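Local coordinates for protein tRNA modification GTPase MnmE (Chlorobium tepidum, PDB 3GEE) that hydrolyses GTP and probably takes part in adding a carboxymethylaminomethyl group to the wobble uridine, U34, of certain tRNAs, at residues R86-E98 / E127-D139. Residues are numbered along the deposited sequence; the frame is centred on the assembly and turned at random.
With FON (N-{[4-({[(6R)-2-amino-5-formyl-4-oxo-1,4,5,6,7,8-hexahydropteridin-6-yl]methyl}amino)phenyl]carbonyl}-L-glutamic acid), chain C.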
loop_
_atom_site.group_PDB
_atom_site.type_symbol
_atom_site.label_atom_id
_atom_site.label_comp_id
_atom_site.label_asym_id
_atom_site.label_seq_id
_atom_site.Cartn_x
_atom_site.Cartn_y
_atom_site.Cartn_z
ATOM N N ARG A 86 -25.090 3.247 5.938
ATOM C CA ARG A 86 -26.432 3.315 5.379
ATOM C C ARG A 86 -26.852 4.695 4.918
ATOM O O ARG A 86 -26.195 5.697 5.210
ATOM C CB ARG A 86 -27.446 2.819 6.406
ATOM C CG ARG A 86 -27.546 1.328 6.490
ATOM C CD ARG A 86 -28.853 0.935 7.099
ATOM N NE ARG A 86 -28.920 -0.502 7.310
ATOM C CZ ARG A 86 -29.500 -1.362 6.479
ATOM N NH1 ARG A 86 -30.082 -0.944 5.361
ATOM N NH2 ARG A 86 -29.500 -2.650 6.779
ATOM N N ALA A 87 -27.969 4.718 4.192
ATOM C CA ALA A 87 -28.760 5.932 3.970
ATOM C C ALA A 87 -27.886 7.016 3.347
ATOM O O ALA A 87 -27.190 6.719 2.369
ATOM C CB ALA A 87 -29.423 6.386 5.281
ATOM N N PRO A 88 -27.907 8.260 3.890
ATOM C CA PRO A 88 -26.971 9.254 3.382
ATOM C C PRO A 88 -25.685 9.289 4.208
ATOM O O PRO A 88 -24.751 10.020 3.872
ATOM C CB PRO A 88 -27.738 10.554 3.586
ATOM C CG PRO A 88 -28.469 10.326 4.857
ATOM C CD PRO A 88 -28.760 8.840 4.942
ATOM N N ARG A 89 -25.650 8.492 5.272
ATOM C CA ARG A 89 -24.633 8.611 6.302
ATOM C C ARG A 89 -23.445 7.695 6.006
ATOM O O ARG A 89 -23.092 6.816 6.802
ATOM C CB ARG A 89 -25.265 8.319 7.663
ATOM C CG ARG A 89 -24.641 9.054 8.839
ATOM C CD ARG A 89 -25.338 8.677 10.153
ATOM N NE ARG A 89 -25.602 7.236 10.229
ATOM C CZ ARG A 89 -25.928 6.572 11.341
ATOM N NH1 ARG A 89 -26.026 7.203 12.513
ATOM N NH2 ARG A 89 -26.147 5.262 11.277
ATOM N N SER A 90 -22.848 7.922 4.836
ATOM C CA SER A 90 -21.647 7.232 4.373
ATOM C C SER A 90 -20.804 8.219 3.567
ATOM O O SER A 90 -21.232 9.348 3.328
ATOM C CB SER A 90 -22.025 6.054 3.482
ATOM O OG SER A 90 -22.371 6.492 2.177
ATOM N N PHE A 91 -19.614 7.794 3.141
ATOM C CA PHE A 91 -18.761 8.647 2.311
ATOM C C PHE A 91 -19.429 9.022 0.982
ATOM O O PHE A 91 -19.480 10.201 0.626
ATOM C CB PHE A 91 -17.383 8.012 2.062
ATOM C CG PHE A 91 -16.522 8.805 1.120
ATOM C CD1 PHE A 91 -15.938 9.998 1.530
ATOM C CD2 PHE A 91 -16.324 8.380 -0.193
ATOM C CE1 PHE A 91 -15.159 10.751 0.652
ATOM C CE2 PHE A 91 -15.548 9.128 -1.082
ATOM C CZ PHE A 91 -14.966 10.312 -0.659
ATOM N N THR A 92 -19.939 8.021 0.264
ATOM C CA THR A 92 -20.598 8.252 -1.024
ATOM C C THR A 92 -22.012 8.773 -0.858
ATOM O O THR A 92 -22.655 9.161 -1.840
ATOM C CB THR A 92 -20.659 6.978 -1.894
ATOM O OG1 THR A 92 -21.298 5.921 -1.170
ATOM C CG2 THR A 92 -19.260 6.542 -2.309
ATOM N N ALA A 93 -22.484 8.780 0.390
ATOM C CA ALA A 93 -23.871 9.123 0.735
ATOM C C ALA A 93 -24.884 8.107 0.199
ATOM O O ALA A 93 -26.069 8.408 0.083
ATOM C CB ALA A 93 -24.221 10.547 0.286
ATOM N N GLU A 94 -24.406 6.914 -0.138
ATOM C CA GLU A 94 -25.280 5.807 -0.468
ATOM C C GLU A 94 -24.898 4.609 0.374
ATOM O O GLU A 94 -24.012 4.677 1.229
ATOM C CB GLU A 94 -25.184 5.384 -1.935
ATOM C CG GLU A 94 -24.455 6.297 -2.893
ATOM C CD GLU A 94 -23.979 5.533 -4.119
ATOM O OE1 GLU A 94 -24.430 5.841 -5.253
ATOM O OE2 GLU A 94 -23.167 4.599 -3.933
ATOM N N GLN A 95 -25.560 3.496 0.089
ATOM C CA GLN A 95 -25.357 2.256 0.804
ATOM C C GLN A 95 -23.983 1.674 0.497
ATOM O O GLN A 95 -23.662 1.375 -0.656
ATOM C CB GLN A 95 -26.447 1.275 0.395
ATOM C CG GLN A 95 -26.533 0.044 1.248
ATOM C CD GLN A 95 -27.909 -0.565 1.201
ATOM O OE1 GLN A 95 -28.140 -1.551 0.495
ATOM N NE2 GLN A 95 -28.848 0.027 1.943
ATOM N N MET A 96 -23.169 1.505 1.527
ATOM C CA MET A 96 -21.894 0.843 1.331
ATOM C C MET A 96 -21.467 -0.042 2.480
ATOM O O MET A 96 -21.788 0.220 3.642
ATOM C CB MET A 96 -20.788 1.842 0.958
ATOM C CG MET A 96 -20.700 3.103 1.790
ATOM S SD MET A 96 -19.645 4.312 0.951
ATOM C CE MET A 96 -18.007 3.631 1.252
ATOM N N VAL A 97 -20.761 -1.111 2.127
ATOM C CA VAL A 97 -20.042 -1.922 3.101
ATOM C C VAL A 97 -18.565 -1.900 2.741
ATOM O O VAL A 97 -18.217 -1.781 1.568
ATOM C CB VAL A 97 -20.612 -3.360 3.220
ATOM C CG1 VAL A 97 -21.079 -3.871 1.883
ATOM C CG2 VAL A 97 -19.606 -4.310 3.846
ATOM N N GLU A 98 -17.712 -1.963 3.761
ATOM C CA GLU A 98 -16.263 -1.938 3.588
ATOM C C GLU A 98 -15.632 -3.133 4.286
ATOM O O GLU A 98 -15.544 -3.183 5.523
ATOM C CB GLU A 98 -15.659 -0.659 4.166
ATOM C CG GLU A 98 -16.042 0.620 3.459
ATOM C CD GLU A 98 -15.363 1.838 4.056
ATOM O OE1 GLU A 98 -14.754 1.711 5.145
ATOM O OE2 GLU A 98 -15.438 2.924 3.432
ATOM N N GLU A 127 -14.570 7.592 -8.779
ATOM C CA GLU A 127 -16.025 7.471 -8.796
ATOM C C GLU A 127 -16.663 7.628 -7.413
ATOM O O GLU A 127 -17.747 8.199 -7.290
ATOM C CB GLU A 127 -16.462 6.154 -9.441
ATOM C CG GLU A 127 -17.966 6.057 -9.639
ATOM C CD GLU A 127 -18.382 4.917 -10.541
ATOM O OE1 GLU A 127 -17.563 3.987 -10.743
ATOM O OE2 GLU A 127 -19.533 4.956 -11.044
ATOM N N PHE A 128 -15.989 7.129 -6.381
ATOM C CA PHE A 128 -16.492 7.252 -5.024
ATOM C C PHE A 128 -16.653 8.712 -4.623
ATOM O O PHE A 128 -17.719 9.110 -4.155
ATOM C CB PHE A 128 -15.598 6.515 -4.034
ATOM C CG PHE A 128 -15.660 5.027 -4.161
ATOM C CD1 PHE A 128 -16.638 4.298 -3.494
ATOM C CD2 PHE A 128 -14.739 4.342 -4.946
ATOM C CE1 PHE A 128 -16.701 2.908 -3.614
ATOM C CE2 PHE A 128 -14.792 2.952 -5.067
ATOM C CZ PHE A 128 -15.772 2.237 -4.401
ATOM N N THR A 129 -15.613 9.510 -4.828
ATOM C CA THR A 129 -15.675 10.927 -4.488
ATOM C C THR A 129 -16.626 11.651 -5.436
ATOM O O THR A 129 -17.334 12.574 -5.032
ATOM C CB THR A 129 -14.291 11.598 -4.504
ATOM O OG1 THR A 129 -13.397 10.888 -3.631
ATOM C CG2 THR A 129 -14.404 13.038 -4.038
ATOM N N ARG A 130 -16.652 11.214 -6.691
ATOM C CA ARG A 130 -17.591 11.746 -7.668
ATOM C C ARG A 130 -19.030 11.597 -7.164
ATOM O O ARG A 130 -19.844 12.524 -7.283
ATOM C CB ARG A 130 -17.428 11.024 -9.001
ATOM C CG ARG A 130 -18.197 11.642 -10.131
ATOM C CD ARG A 130 -18.367 10.654 -11.255
ATOM N NE ARG A 130 -18.183 11.314 -12.542
ATOM C CZ ARG A 130 -17.025 11.377 -13.193
ATOM N NH1 ARG A 130 -15.938 10.807 -12.685
ATOM N NH2 ARG A 130 -16.953 12.007 -14.357
ATOM N N ARG A 131 -19.336 10.432 -6.599
ATOM C CA ARG A 131 -20.667 10.176 -6.068
ATOM C C ARG A 131 -20.929 11.031 -4.841
ATOM O O ARG A 131 -22.037 11.534 -4.663
ATOM C CB ARG A 131 -20.860 8.695 -5.756
ATOM C CG ARG A 131 -21.147 7.873 -6.986
ATOM C CD ARG A 131 -21.242 6.412 -6.655
ATOM N NE ARG A 131 -21.583 5.633 -7.838
ATOM C CZ ARG A 131 -21.852 4.333 -7.824
ATOM N NH1 ARG A 131 -21.821 3.659 -6.683
ATOM N NH2 ARG A 131 -22.156 3.706 -8.952
ATOM N N ALA A 132 -19.901 11.209 -4.011
ATOM C CA ALA A 132 -20.011 12.041 -2.816
ATOM C C ALA A 132 -20.369 13.476 -3.196
ATOM O O ALA A 132 -21.158 14.136 -2.508
ATOM C CB ALA A 132 -18.727 12.004 -2.024
ATOM N N PHE A 133 -19.794 13.950 -4.300
ATOM C CA PHE A 133 -20.094 15.280 -4.799
ATOM C C PHE A 133 -21.477 15.338 -5.441
ATOM O O PHE A 133 -22.241 16.271 -5.188
ATOM C CB PHE A 133 -19.034 15.760 -5.793
ATOM C CG PHE A 133 -19.486 16.924 -6.625
ATOM C CD1 PHE A 133 -19.554 18.203 -6.082
ATOM C CD2 PHE A 133 -19.875 16.738 -7.943
ATOM C CE1 PHE A 133 -19.988 19.282 -6.847
ATOM C CE2 PHE A 133 -20.312 17.810 -8.714
ATOM C CZ PHE A 133 -20.368 19.084 -8.165
ATOM N N LEU A 134 -21.778 14.352 -6.283
ATOM C CA LEU A 134 -23.053 14.295 -6.998
ATOM C C LEU A 134 -24.248 14.176 -6.052
ATOM O O LEU A 134 -25.296 14.770 -6.289
ATOM C CB LEU A 134 -23.044 13.146 -8.012
ATOM C CG LEU A 134 -22.788 13.426 -9.501
ATOM C CD1 LEU A 134 -21.998 14.697 -9.760
ATOM C CD2 LEU A 134 -22.114 12.223 -10.156
ATOM N N ASN A 135 -24.076 13.417 -4.974
ATOM C CA ASN A 135 -25.081 13.334 -3.916
ATOM C C ASN A 135 -25.094 14.554 -3.001
ATOM O O ASN A 135 -25.921 14.642 -2.097
ATOM C CB ASN A 135 -24.892 12.064 -3.090
ATOM C CG ASN A 135 -25.258 10.812 -3.856
ATOM O OD1 ASN A 135 -25.922 10.871 -4.893
ATOM N ND2 ASN A 135 -24.830 9.663 -3.343
ATOM N N GLY A 136 -24.168 15.482 -3.226
ATOM C CA GLY A 136 -24.162 16.759 -2.520
ATOM C C GLY A 136 -23.623 16.732 -1.104
ATOM O O GLY A 136 -23.699 17.734 -0.397
ATOM N N ARG A 137 -23.074 15.597 -0.681
ATOM C CA ARG A 137 -22.469 15.508 0.642
ATOM C C ARG A 137 -21.259 16.435 0.733
ATOM O O ARG A 137 -20.926 16.939 1.808
ATOM C CB ARG A 137 -22.052 14.072 0.955
ATOM C CG ARG A 137 -21.751 13.835 2.432
ATOM C CD ARG A 137 -21.037 12.508 2.687
ATOM N NE ARG A 137 -19.694 12.453 2.103
ATOM C CZ ARG A 137 -18.626 13.071 2.600
ATOM N NH1 ARG A 137 -17.452 12.953 1.993
ATOM N NH2 ARG A 137 -18.728 13.814 3.697
ATOM N N ILE A 138 -20.628 16.668 -0.416
ATOM C CA ILE A 138 -19.365 17.386 -0.499
ATOM C C ILE A 138 -19.339 18.180 -1.813
ATOM O O ILE A 138 -19.996 17.784 -2.778
ATOM C CB ILE A 138 -18.184 16.371 -0.359
ATOM C CG1 ILE A 138 -17.176 16.843 0.687
ATOM C CG2 ILE A 138 -17.531 16.024 -1.694
ATOM C CD1 ILE A 138 -17.688 16.796 2.136
ATOM N N ASP A 139 -18.620 19.307 -1.846
ATOM C CA ASP A 139 -18.544 20.129 -3.074
ATOM C C ASP A 139 -17.273 19.893 -3.906
ATOM O O ASP A 139 -16.378 19.157 -3.482
ATOM C CB ASP A 139 -18.784 21.629 -2.787
ATOM C CG ASP A 139 -17.648 22.294 -2.000
ATOM O OD1 ASP A 139 -16.516 21.768 -1.961
ATOM O OD2 ASP A 139 -17.889 23.377 -1.426
HETATM N N1 FON C . -12.763 5.371 6.844
HETATM C C2 FON C . -13.632 4.469 6.345
HETATM N NA2 FON C . -13.730 3.253 6.942
HETATM N N3 FON C . -14.412 4.737 5.264
HETATM C C4 FON C . -14.372 5.922 4.618
HETATM O O4 FON C . -15.117 6.102 3.631
HETATM C C4A FON C . -13.415 6.951 5.122
HETATM N N5 FON C . -13.206 8.252 4.652
HETATM C C6 FON C . -13.031 9.191 5.775
HETATM C C7 FON C . -11.627 8.849 6.259
HETATM N N8 FON C . -11.720 7.502 6.805
HETATM C C8A FON C . -12.605 6.591 6.306
HETATM C C9 FON C . -13.213 10.675 5.445
HETATM N N10 FON C . -14.465 10.946 4.753
HETATM C C11 FON C . -18.407 10.198 5.911
HETATM C C12 FON C . -17.955 11.487 5.636
HETATM C C13 FON C . -16.634 11.717 5.253
HETATM C C14 FON C . -15.735 10.659 5.156
HETATM C C15 FON C . -16.193 9.358 5.416
HETATM C C16 FON C . -17.516 9.125 5.800
HETATM C C FON C . -19.848 10.010 6.316
HETATM O O FON C . -20.241 8.909 6.671
HETATM N N FON C . -20.657 11.075 6.248
HETATM C CA FON C . -21.751 11.422 7.152
HETATM C CB FON C . -21.253 11.740 8.566
HETATM C CG FON C . -22.367 11.835 9.614
HETATM C CD FON C . -21.922 11.267 10.948
HETATM O OE1 FON C . -21.935 10.022 11.102
HETATM O OE2 FON C . -21.560 12.055 11.856
HETATM C CT FON C . -22.503 12.602 6.595
HETATM O O1 FON C . -23.757 12.578 6.582
HETATM O O2 FON C . -21.840 13.572 6.161
HETATM C CP1 FON C . -13.157 8.541 3.422
HETATM O O3 FON C . -12.139 8.998 2.931
#
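The loop 90-94 packs against helix 127-134 and the turn after it, with the CA atoms of Thr-92 and Ala-132 4.2 Å apart. Two loop carbonyls are held by side chains. Arg-137 NE donates to Phe-91 O (2.7 Å), which sits 22° out of the guanidinium plane. Asn-135 ND2 donates to Thr-92 O (2.7 Å), in the carbonyl plane. With CG anti to the backbone N (chi1 175°), the Phe-91 ring reaches the helix. Ala-132 CB lies over one face. Thr-129 OG1, hydrogen-bonded to Lys-476 O, meets the edge at CZ (3.4 Å). Arg-137 bends at chi3 (65°), and one guanidinium face covers FON C12, 3.1 Å from NH2. A leucine in place of Arg-137 would probably leave Phe-91 O without this donor and the folate's phenyl ring without the flat guanidinium. Glu-98 OE1 accepts a bond from FON NA2 (2.6 Å). Arg-137 and Glu-98 thus line the formyl-folate pocket, to which His-52 and Thr-100 of the second subunit also contribute. Glu-94 OE2 forms a salt bridge with Arg-131 NH1 (3.2 Å), its hydrogen bond weak; OE2 also bonds Ser-36, and Arg-131 NH2 bonds His-16 O. A Schellman motif at Gly-136 ends the helix. Strand 96-102 runs between strands 76-85 and 30-36, while helix 464-469 packs on Thr-129 and Phe-133.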